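Local coordinates for twitching motility protein PilT (Aquifex aeolicus, PDB 2EYU) that probably powers retraction of type IV pili in twitching motility, acting as a motor of the P-loop NTPase class, at residues Val101-Glu106 and Phe127-Thr132. The protein carries 1 engineered substitution. Residues are numbered along the deposited sequence; the frame is centred on the assembly and turned at random.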
loop_
_atom_site.group_PDB
_atom_site.type_symbol
_atom_site.label_atom_id
_atom_site.label_comp_id
_atom_site.label_asym_id
_atom_site.label_seq_id
_atom_site.Cartn_x
_atom_site.Cartn_y
_atom_site.Cartn_z
ATOM N N VAL A 101 13.386 -0.437 8.695
ATOM C CA VAL A 101 12.025 -0.186 8.259
ATOM C C VAL A 101 11.602 1.198 8.754
ATOM O O VAL A 101 11.894 1.543 9.889
ATOM C CB VAL A 101 11.016 -1.195 8.803
ATOM C CG1 VAL A 101 9.596 -0.759 8.435
ATOM C CG2 VAL A 101 11.250 -2.611 8.284
ATOM N N ILE A 102 10.925 1.957 7.908
ATOM C CA ILE A 102 10.286 3.180 8.380
ATOM C C ILE A 102 8.827 3.183 7.930
ATOM O O ILE A 102 8.555 2.807 6.792
ATOM C CB ILE A 102 10.879 4.474 7.819
ATOM C CG1 ILE A 102 10.103 5.729 8.228
ATOM C CG2 ILE A 102 10.953 4.387 6.310
ATOM C CD1 ILE A 102 10.854 6.640 9.175
ATOM N N PHE A 103 7.907 3.636 8.777
ATOM C CA PHE A 103 6.529 3.776 8.259
ATOM C C PHE A 103 6.204 5.267 8.346
ATOM O O PHE A 103 6.310 5.803 9.449
ATOM C CB PHE A 103 5.597 2.856 9.027
ATOM C CG PHE A 103 4.106 3.127 8.895
ATOM C CD1 PHE A 103 3.515 3.480 7.700
ATOM C CD2 PHE A 103 3.299 3.027 10.025
ATOM C CE1 PHE A 103 2.153 3.733 7.610
ATOM C CE2 PHE A 103 1.943 3.276 9.946
ATOM C CZ PHE A 103 1.373 3.641 8.745
ATOM N N VAL A 104 5.867 5.879 7.222
ATOM C CA VAL A 104 5.452 7.261 7.081
ATOM C C VAL A 104 3.932 7.326 6.903
ATOM O O VAL A 104 3.367 6.970 5.865
ATOM C CB VAL A 104 6.119 7.984 5.902
ATOM C CG1 VAL A 104 5.824 7.317 4.573
ATOM C CG2 VAL A 104 5.680 9.442 5.862
ATOM N N GLY A 105 3.277 7.789 7.956
ATOM C CA GLY A 105 1.834 7.751 8.052
ATOM C C GLY A 105 1.125 8.368 6.871
ATOM O O GLY A 105 0.088 7.895 6.403
ATOM N N GLU A 106 1.656 9.473 6.361
ATOM C CA GLU A 106 0.977 10.144 5.257
ATOM C C GLU A 106 1.964 11.016 4.493
ATOM O O GLU A 106 2.813 11.645 5.122
ATOM C CB GLU A 106 -0.185 10.998 5.762
ATOM C CG GLU A 106 -1.404 11.043 4.861
ATOM C CD GLU A 106 -1.781 9.720 4.228
ATOM O OE1 GLU A 106 -2.133 9.708 3.029
ATOM O OE2 GLU A 106 -1.748 8.676 4.913
ATOM N N PHE A 127 7.122 1.837 4.281
ATOM C CA PHE A 127 5.670 1.771 4.201
ATOM C C PHE A 127 5.103 3.189 4.193
ATOM O O PHE A 127 5.539 4.081 4.932
ATOM C CB PHE A 127 5.048 1.036 5.402
ATOM C CG PHE A 127 5.266 -0.466 5.412
ATOM C CD1 PHE A 127 6.512 -0.975 5.754
ATOM C CD2 PHE A 127 4.240 -1.339 5.094
ATOM C CE1 PHE A 127 6.721 -2.344 5.761
ATOM C CE2 PHE A 127 4.448 -2.703 5.092
ATOM C CZ PHE A 127 5.694 -3.208 5.426
ATOM N N GLY A 128 4.106 3.431 3.342
ATOM C CA GLY A 128 3.383 4.680 3.426
ATOM C C GLY A 128 1.912 4.464 3.143
ATOM O O GLY A 128 1.491 3.410 2.672
ATOM N N THR A 129 1.087 5.469 3.442
ATOM C CA THR A 129 -0.314 5.385 3.090
ATOM C C THR A 129 -0.710 6.633 2.299
ATOM O O THR A 129 -0.156 7.717 2.506
ATOM C CB THR A 129 -1.327 5.304 4.255
ATOM O OG1 THR A 129 -1.151 6.462 5.086
ATOM C CG2 THR A 129 -1.125 4.082 5.125
ATOM N N LEU A 130 -1.672 6.417 1.417
ATOM C CA LEU A 130 -2.328 7.507 0.701
ATOM C C LEU A 130 -3.838 7.229 0.699
ATOM O O LEU A 130 -4.250 6.085 0.950
ATOM C CB LEU A 130 -1.870 7.630 -0.732
ATOM C CG LEU A 130 -0.417 7.565 -1.162
ATOM C CD1 LEU A 130 0.036 6.136 -1.413
ATOM C CD2 LEU A 130 -0.220 8.397 -2.425
ATOM N N HIS A 131 -4.619 8.248 0.392
ATOM C CA HIS A 131 -6.075 8.112 0.308
ATOM C C HIS A 131 -6.602 7.840 -1.084
ATOM O O HIS A 131 -7.812 7.923 -1.364
ATOM C CB HIS A 131 -6.722 9.401 0.850
ATOM C CG HIS A 131 -6.865 9.361 2.345
ATOM N ND1 HIS A 131 -6.386 10.364 3.161
ATOM C CD2 HIS A 131 -7.450 8.470 3.174
ATOM C CE1 HIS A 131 -6.656 10.082 4.421
ATOM N NE2 HIS A 131 -7.302 8.934 4.463
ATOM N N THR A 132 -5.721 7.486 -2.012
ATOM C CA THR A 132 -6.151 7.133 -3.369
ATOM C C THR A 132 -6.899 5.820 -3.388
ATOM O O THR A 132 -6.723 4.964 -2.514
ATOM C CB THR A 132 -4.930 7.029 -4.304
ATOM O OG1 THR A 132 -3.980 6.155 -3.678
ATOM C CG2 THR A 132 -4.247 8.374 -4.475
#
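Phe-127 pairs in parallel with Phe-103, the segments 101-104 and 127-130 of two neighbouring strands lying 4.7 Å apart at closest approach with 14° between their directions. Two backbone hydrogen bonds from Phe-127 fix this register: its N gives to Ile-102 O (3.0 Å) and its O takes from Val-104 N (2.9 Å). Beyond them the pairing slackens, and Val-104 O meets Gly-128 through a CA-H...O contact of 3.3 Å. Glycine suits that place, because CG1 of Val-104 already lies 3.8 Å from Gly-128 CA and a side chain there would press on the methyl.

On the other face of the sheet the side chains of Phe-103 and Phe-127 cross at about a right angle. With CG anti to the backbone N (chi1 164°), the Phe-103 ring slants forward across 127-132, and its CD1 rests 3.7 Å from Phe-127 CB. Phe-127 O sits in plane at the ring's edge, while CE1 reaches the methyl CG2 of Thr-129. The Phe-127 ring turns back toward Val-101, CD1 meeting CG1 of that residue at 4.1 Å; beta-branched valine keeps that methyl close to the backbone. An alanine in place of Phe-103 would probably leave a gap beside Phe-127 CB and Thr-129 CG2.

Past the strand, the Glu-106 side chain, bent at chi2, brings its acid group beside Thr-129, at contacts too short in the model to be trusted, and faces Lys-38 in a long, weak ion pair. Helix 110-121 links the two strands as a beta-alpha-beta crossover. Helix 38-52, following the probable Walker A loop, covers both phenylalanines through Ile-42, whereas helix 87-97 packs on Val-104 and strand 56-61 flanks 101-104.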